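Local coordinates for dermonecrotic toxin (Pasteurella multocida, PDB 2EBF), which acts as a dermonecrotic toxin and potent mitogen that induces bone resorption and is associated with severe progressive atrophic rhinitis in pigs, at residues A356-I359 / N360-I363; N388-T391 / F392-G396; L491-E494 / G495-F498. All coordinates share one frame; numbering follows the deposited sequence.

Contact 1 (A356-I359 / N360-I363); sequences AMSI and NERI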
loop_
_atom_site.group_PDB
_atom_site.type_symbol
_atom_site.label_atom_id
_atom_site.label_comp_id
_atom_site.label_asym_id
_atom_site.label_seq_id
_atom_site.Cartn_x
_atom_site.Cartn_y
_atom_site.Cartn_z
ATOM N N ALA A 356 16.327 10.307 36.528
ATOM C CA ALA A 356 16.448 10.116 37.977
ATOM C C ALA A 356 17.111 8.789 38.313
ATOM O O ALA A 356 17.759 8.662 39.352
ATOM C CB ALA A 356 15.089 10.224 38.663
ATOM N N MET A 357 16.938 7.799 37.440
ATOM C CA MET A 357 17.593 6.510 37.602
ATOM C C MET A 357 19.078 6.632 37.294
ATOM O O MET A 357 19.478 7.448 36.460
ATOM C CB MET A 357 16.976 5.473 36.659
ATOM C CG MET A 357 15.634 4.928 37.118
ATOM S SD MET A 357 14.897 3.789 35.934
ATOM C CE MET A 357 14.343 4.922 34.675
ATOM N N SER A 358 19.892 5.811 37.952
ATOM C CA SER A 358 21.290 5.672 37.560
ATOM C C SER A 358 21.352 5.083 36.155
ATOM O O SER A 358 20.348 4.576 35.642
ATOM C CB SER A 358 22.040 4.769 38.533
ATOM O OG SER A 358 21.597 3.433 38.415
ATOM N N ILE A 359 22.525 5.154 35.533
ATOM C CA ILE A 359 22.719 4.554 34.213
ATOM C C ILE A 359 22.371 3.067 34.288
ATOM O O ILE A 359 21.602 2.570 33.467
ATOM C CB ILE A 359 24.160 4.810 33.668
ATOM C CG1 ILE A 359 24.275 6.257 33.174
ATOM C CG2 ILE A 359 24.525 3.832 32.549
ATOM C CD1 ILE A 359 25.667 6.828 33.270
ATOM N N ASN A 360 22.889 2.380 35.306
ATOM C CA ASN A 360 22.649 0.943 35.448
ATOM C C ASN A 360 21.198 0.560 35.721
ATOM O O ASN A 360 20.735 -0.475 35.248
ATOM C CB ASN A 360 23.614 0.321 36.467
ATOM C CG ASN A 360 25.050 0.345 35.970
ATOM O OD1 ASN A 360 25.290 0.605 34.787
ATOM N ND2 ASN A 360 26.006 0.097 36.860
ATOM N N GLU A 361 20.481 1.403 36.459
ATOM C CA GLU A 361 19.050 1.194 36.714
ATOM C C GLU A 361 18.257 1.359 35.417
ATOM O O GLU A 361 17.319 0.598 35.141
ATOM C CB GLU A 361 18.555 2.176 37.769
ATOM C CG GLU A 361 18.945 1.776 39.179
ATOM C CD GLU A 361 18.698 2.869 40.208
ATOM O OE1 GLU A 361 18.752 2.545 41.415
ATOM O OE2 GLU A 361 18.469 4.040 39.825
ATOM N N ARG A 362 18.648 2.355 34.625
ATOM C CA ARG A 362 18.077 2.554 33.295
ATOM C C ARG A 362 18.281 1.352 32.380
ATOM O O ARG A 362 17.350 0.924 31.702
ATOM C CB ARG A 362 18.637 3.813 32.652
ATOM C CG ARG A 362 17.873 5.068 33.047
ATOM C CD ARG A 362 18.556 6.308 32.549
ATOM N NE ARG A 362 19.425 6.893 33.559
ATOM C CZ ARG A 362 20.392 7.768 33.303
ATOM N NH1 ARG A 362 20.634 8.160 32.064
ATOM N NH2 ARG A 362 21.136 8.238 34.294
ATOM N N ILE A 363 19.492 0.803 32.362
ATOM C CA ILE A 363 19.788 -0.357 31.523
ATOM C C ILE A 363 18.981 -1.575 31.964
ATOM O O ILE A 363 18.473 -2.330 31.115
ATOM C CB ILE A 363 21.296 -0.706 31.520
ATOM C CG1 ILE A 363 22.112 0.473 30.966
ATOM C CG2 ILE A 363 21.540 -2.005 30.738
ATOM C CD1 ILE A 363 23.639 0.332 31.138
#
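Arg362 reaches back from the first turn of helix 359-370 to the carbonyl of Met357. Its NE lies 3.0 Å and its NH2 2.8 Å from Met357 O, so one acceptor receives two N-H groups side-on. The oxygen sits close to the guanidinium plane, although NE stands above the plane of the carbonyl and NH2 is only tilted from it. The side chain runs extended to CD and then turns about the CG-CD bond (chi3 -95°), which brings the guanidinium toward the loop. Ile359 covers one of its faces, with CG1 3.9 Å from NH2, while Met357 CB rests 3.7 Å from Arg362 CG.

This is the tight half, and it is rich in backbone oxygens: Ser358 O takes Arg362 N at 3.0 Å and, weakly, NE as well. Beside it Ser358 and Glu361 form a capping box. With chi1 at 69°, Ser358 OG accepts a hydrogen bond from Glu361 N (3.0 Å). In return Glu361, extended beyond CG, brings OE2 2.9 Å from Ser358 N, which approaches from above the carboxylate plane. Two N-H groups at the helix start are thereby paired, and the acid would probably interact favourably with the helix dipole.

The solvent side holds Asn360 and the outer branches of Ile359; Glu361, though exposed, is tied down by the capping box. Ile359 CG2 still meets Ile363 CD1 at 3.9 Å, a slanting methyl contact beside the helical bond from Ile363 N to Ile359 O.

The cap lies in the C2 region of the toxin, at the corner between helices 350-356 and 359-370. Phe354 makes a cation-pi contact with Arg362, Trp537 of strand 537-539 touches Arg362 and Ile363, and helix 389-394 packs against Asn360 and Ile363.

Contact 2 (N388-T391 / F392-G396); sequences NLTT and FIDNG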
loop_
_atom_site.group_PDB
_atom_site.type_symbol
_atom_site.label_atom_id
_atom_site.label_comp_id
_atom_site.label_asym_id
_atom_site.label_seq_id
_atom_site.Cartn_x
_atom_site.Cartn_y
_atom_site.Cartn_z
ATOM N N ASN A 388 28.916 0.624 27.875
ATOM C CA ASN A 388 28.091 -0.035 28.875
ATOM C C ASN A 388 27.613 -1.407 28.423
ATOM O O ASN A 388 26.693 -1.974 29.008
ATOM C CB ASN A 388 26.902 0.857 29.239
ATOM C CG ASN A 388 27.336 2.136 29.916
ATOM O OD1 ASN A 388 27.337 3.190 29.301
ATOM N ND2 ASN A 388 27.751 2.037 31.179
ATOM N N LEU A 389 28.261 -1.946 27.393
ATOM C CA LEU A 389 27.798 -3.174 26.747
ATOM C C LEU A 389 27.649 -4.365 27.701
ATOM O O LEU A 389 26.649 -5.092 27.654
ATOM C CB LEU A 389 28.706 -3.529 25.570
ATOM C CG LEU A 389 28.362 -4.789 24.772
ATOM C CD1 LEU A 389 26.965 -4.692 24.158
ATOM C CD2 LEU A 389 29.410 -5.037 23.703
ATOM N N THR A 390 28.631 -4.548 28.575
ATOM C CA THR A 390 28.632 -5.648 29.533
ATOM C C THR A 390 27.343 -5.673 30.340
ATOM O O THR A 390 26.804 -6.742 30.634
ATOM C CB THR A 390 29.834 -5.531 30.491
ATOM O OG1 THR A 390 31.038 -5.707 29.741
ATOM C CG2 THR A 390 29.784 -6.588 31.617
ATOM N N THR A 391 26.857 -4.483 30.688
ATOM C CA THR A 391 25.694 -4.338 31.540
ATOM C C THR A 391 24.431 -4.714 30.772
ATOM O O THR A 391 23.529 -5.347 31.326
ATOM C CB THR A 391 25.621 -2.901 32.120
ATOM O OG1 THR A 391 26.879 -2.590 32.744
ATOM C CG2 THR A 391 24.500 -2.776 33.151
ATOM N N PHE A 392 24.366 -4.336 29.501
ATOM C CA PHE A 392 23.252 -4.744 28.648
ATOM C C PHE A 392 23.217 -6.269 28.510
ATOM O O PHE A 392 22.155 -6.878 28.633
ATOM C CB PHE A 392 23.332 -4.091 27.259
ATOM C CG PHE A 392 22.855 -2.659 27.225
ATOM C CD1 PHE A 392 21.511 -2.362 26.968
ATOM C CD2 PHE A 392 23.750 -1.605 27.423
ATOM C CE1 PHE A 392 21.054 -1.031 26.930
ATOM C CE2 PHE A 392 23.307 -0.271 27.382
ATOM C CZ PHE A 392 21.962 0.012 27.132
ATOM N N ILE A 393 24.381 -6.864 28.260
ATOM C CA ILE A 393 24.519 -8.312 28.063
ATOM C C ILE A 393 24.111 -9.076 29.325
ATOM O O ILE A 393 23.381 -10.072 29.257
ATOM C CB ILE A 393 25.965 -8.674 27.630
ATOM C CG1 ILE A 393 26.271 -8.072 26.249
ATOM C CG2 ILE A 393 26.198 -10.188 27.615
ATOM C CD1 ILE A 393 27.709 -8.287 25.786
ATOM N N ASP A 394 24.577 -8.595 30.473
ATOM C CA ASP A 394 24.242 -9.191 31.763
ATOM C C ASP A 394 22.750 -9.182 32.082
ATOM O O ASP A 394 22.272 -10.017 32.856
ATOM C CB ASP A 394 25.006 -8.484 32.878
ATOM C CG ASP A 394 26.477 -8.842 32.895
ATOM O OD1 ASP A 394 26.903 -9.738 32.130
ATOM O OD2 ASP A 394 27.210 -8.232 33.703
ATOM N N ASN A 395 22.022 -8.232 31.502
ATOM C CA ASN A 395 20.577 -8.154 31.688
ATOM C C ASN A 395 19.796 -8.784 30.535
ATOM O O ASN A 395 18.597 -8.548 30.380
ATOM C CB ASN A 395 20.151 -6.706 31.946
ATOM C CG ASN A 395 20.583 -6.224 33.316
ATOM O OD1 ASN A 395 21.641 -5.600 33.472
ATOM N ND2 ASN A 395 19.799 -6.562 34.328
ATOM N N GLY A 396 20.489 -9.583 29.728
ATOM C CA GLY A 396 19.836 -10.409 28.718
ATOM C C GLY A 396 19.723 -9.902 27.287
ATOM O O GLY A 396 19.014 -10.514 26.486
#
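Leu389 turns CG away from its own backbone N (chi1 -180°), whereas Ile393, one helical turn on, sets CG1 beside its N (chi1 -65°). The two chains therefore lean toward each other along one flank of the short helix, and Leu389 CG meets Ile393 CD1 at 3.7 Å. The oblique branches leave Leu389 CD1 and Ile393 CG1 4.0 Å apart. Beneath this apolar pair Ile393 N donates to Leu389 O at 2.9 Å. At the next position round the helix, under Thr390 and Asp394, Asp394 N makes an equally good bond of 2.9 Å to Thr390 O. Phe392 N to Asn388 O and Asn395 N to Thr391 O are weak.

Phe392 presents the edge of its ring to the start of the helix, CD2 standing 3.4 Å from Asn388 O. On the outer flank the side chains of Thr390 and Asp394 run alongside each other in the same direction, with Thr390 CG2 3.7 Å from Asp394 OD2. Thr391 and Asn395 are paired in the same manner; there Asn395 OD1 comes 2.9 Å from Thr391 O, two acceptors facing each other, while Asn395 ND2 is taken up by Asn368 OD1 of helix 359-370.

Gly396, at a phi of 96°, is the C-prime residue of a Schellman motif: its N bonds to Ile393 O and Leu397 N to Phe392 O, which closes the end of the helix and releases the chain toward strand 399-402.

One side of helix 389-394 faces helix 359-370, where Asn395 reaches Glu364 and Met367. Leu389 and Ile393 touch Asn453 in the loop before strand 456-461, and the Phe392 ring meets that of Phe385 in the preceding helix 379-387.

Contact 3 (L491-E494 / G495-F498); sequences LDRE and GQKF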
loop_
_atom_site.group_PDB
_atom_site.type_symbol
_atom_site.label_atom_id
_atom_site.label_comp_id
_atom_site.label_asym_id
_atom_site.label_seq_id
_atom_site.Cartn_x
_atom_site.Cartn_y
_atom_site.Cartn_z
ATOM N N LEU A 491 11.571 -7.842 15.471
ATOM C CA LEU A 491 12.046 -7.392 16.780
ATOM C C LEU A 491 11.116 -7.606 17.968
ATOM O O LEU A 491 11.585 -8.021 19.032
ATOM C CB LEU A 491 12.516 -5.933 16.732
ATOM C CG LEU A 491 13.747 -5.644 15.871
ATOM C CD1 LEU A 491 14.050 -4.158 15.910
ATOM C CD2 LEU A 491 14.968 -6.478 16.292
ATOM N N ASP A 492 9.825 -7.322 17.834
ATOM C CA ASP A 492 8.955 -7.570 18.993
ATOM C C ASP A 492 8.442 -9.006 18.999
ATOM O O ASP A 492 7.324 -9.310 18.565
ATOM C CB ASP A 492 7.897 -6.468 19.272
ATOM C CG ASP A 492 6.802 -6.364 18.210
ATOM O OD1 ASP A 492 5.819 -5.625 18.474
ATOM O OD2 ASP A 492 6.907 -6.988 17.131
ATOM N N ARG A 493 9.327 -9.883 19.465
ATOM C CA ARG A 493 9.094 -11.310 19.520
ATOM C C ARG A 493 9.480 -11.792 20.913
ATOM O O ARG A 493 10.393 -11.244 21.538
ATOM C CB ARG A 493 9.932 -12.024 18.455
ATOM C CG ARG A 493 9.516 -11.696 17.013
ATOM C CD ARG A 493 10.206 -12.601 15.990
ATOM N NE ARG A 493 11.572 -12.161 15.703
ATOM C CZ ARG A 493 12.378 -12.700 14.789
ATOM N NH1 ARG A 493 11.973 -13.720 14.040
ATOM N NH2 ARG A 493 13.597 -12.208 14.620
ATOM N N GLU A 494 8.776 -12.812 21.399
ATOM C CA GLU A 494 9.038 -13.376 22.721
ATOM C C GLU A 494 10.499 -13.822 22.865
ATOM O O GLU A 494 11.100 -14.342 21.920
ATOM C CB GLU A 494 8.068 -14.536 23.007
ATOM C CG GLU A 494 8.262 -15.781 22.125
ATOM C CD GLU A 494 9.001 -16.909 22.833
ATOM O OE1 GLU A 494 10.008 -17.416 22.273
ATOM O OE2 GLU A 494 8.572 -17.296 23.948
ATOM N N GLY A 495 11.065 -13.590 24.046
ATOM C CA GLY A 495 12.435 -13.995 24.346
ATOM C C GLY A 495 13.523 -13.127 23.732
ATOM O O GLY A 495 14.695 -13.521 23.706
ATOM N N GLN A 496 13.145 -11.952 23.234
ATOM C CA GLN A 496 14.115 -11.029 22.656
ATOM C C GLN A 496 14.226 -9.777 23.505
ATOM O O GLN A 496 13.216 -9.211 23.930
ATOM C CB GLN A 496 13.742 -10.648 21.218
ATOM C CG GLN A 496 13.725 -11.822 20.249
ATOM C CD GLN A 496 13.721 -11.401 18.783
ATOM O OE1 GLN A 496 13.725 -10.206 18.455
ATOM N NE2 GLN A 496 13.724 -12.391 17.890
ATOM N N LYS A 497 15.469 -9.376 23.760
ATOM C CA LYS A 497 15.781 -8.107 24.408
ATOM C C LYS A 497 16.763 -7.400 23.488
ATOM O O LYS A 497 17.864 -7.884 23.255
ATOM C CB LYS A 497 16.395 -8.338 25.789
ATOM C CG LYS A 497 15.419 -8.898 26.810
ATOM C CD LYS A 497 16.128 -9.255 28.107
ATOM C CE LYS A 497 15.140 -9.554 29.227
ATOM N NZ LYS A 497 15.867 -9.937 30.469
ATOM N N PHE A 498 16.341 -6.276 22.925
ATOM C CA PHE A 498 17.078 -5.685 21.822
ATOM C C PHE A 498 17.396 -4.217 22.056
ATOM O O PHE A 498 16.788 -3.557 22.906
ATOM C CB PHE A 498 16.289 -5.846 20.513
ATOM C CG PHE A 498 14.941 -5.177 20.536
ATOM C CD1 PHE A 498 14.799 -3.856 20.124
ATOM C CD2 PHE A 498 13.812 -5.863 21.000
ATOM C CE1 PHE A 498 13.553 -3.228 20.149
ATOM C CE2 PHE A 498 12.563 -5.234 21.037
ATOM C CZ PHE A 498 12.439 -3.918 20.617
#
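Leu491 sets its CB over one face of the Phe498 ring, joining the two ends of the loop that links helix 473-490 to strand 498-502. CB sits almost on the ring normal, 4.2 Å from the centroid and 5° off it, a CH-pi contact. The next carbon, CG, is farther from the ring. At the fork Leu491 CD1 passes 4.3 Å from Phe498 CD1, while Leu491 CD2 lies 4.5 Å from Phe498 CB at the root of the ring. Leu524 of helix 520-524 touches both side chains. Phe498 takes up a chi1 of 61°, which swings its ring back toward the loop; its CE2 then comes 3.6 Å from Leu491 O.

The tip of the loop is a type II turn from Arg493 to Gln496, with Gly495 at positive phi (76°) in its third position. The bond that closes it, Gln496 N to Arg493 O, is long (3.3 Å) and weak. The amide of Gln496 ends near the guanidinium of Arg493, the two planes being steeply inclined. Arg493 NH2 makes a weak hydrogen bond to Lys490 O.

The chemistry is thus split: the buried base is joined by CH-pi and apolar contact, while the more exposed turn is closed across its ends by one long, weak backbone bond.

How the contacts relate
All three contacts are local, partly buried and within the C2 region; contacts 1 and 2 lie far out, contact 3 nearer the chain's centre. Buried Arg362 and Ile363, Leu389 and Phe392, and Leu491 and Phe498 contrast with the exposed capping acid, Thr390/Asp394 flank and turn tip. Contacts 1 and 2 share one interface: Ile363 packs its CD1 on Thr391 CG2 (3.8 Å) and its CG2 on the Phe392 ring. Contact 3 meets only contact 2, through Lys497 NZ, probably hydrogen-bonded to Asn395 O. Contact 1 starts a helix with polar capping, contact 2 ends one with a Schellman motif, and contact 3 leads into strand 498-502 of the mixed sheet, its base packed as Leu491 on the Phe498 ring.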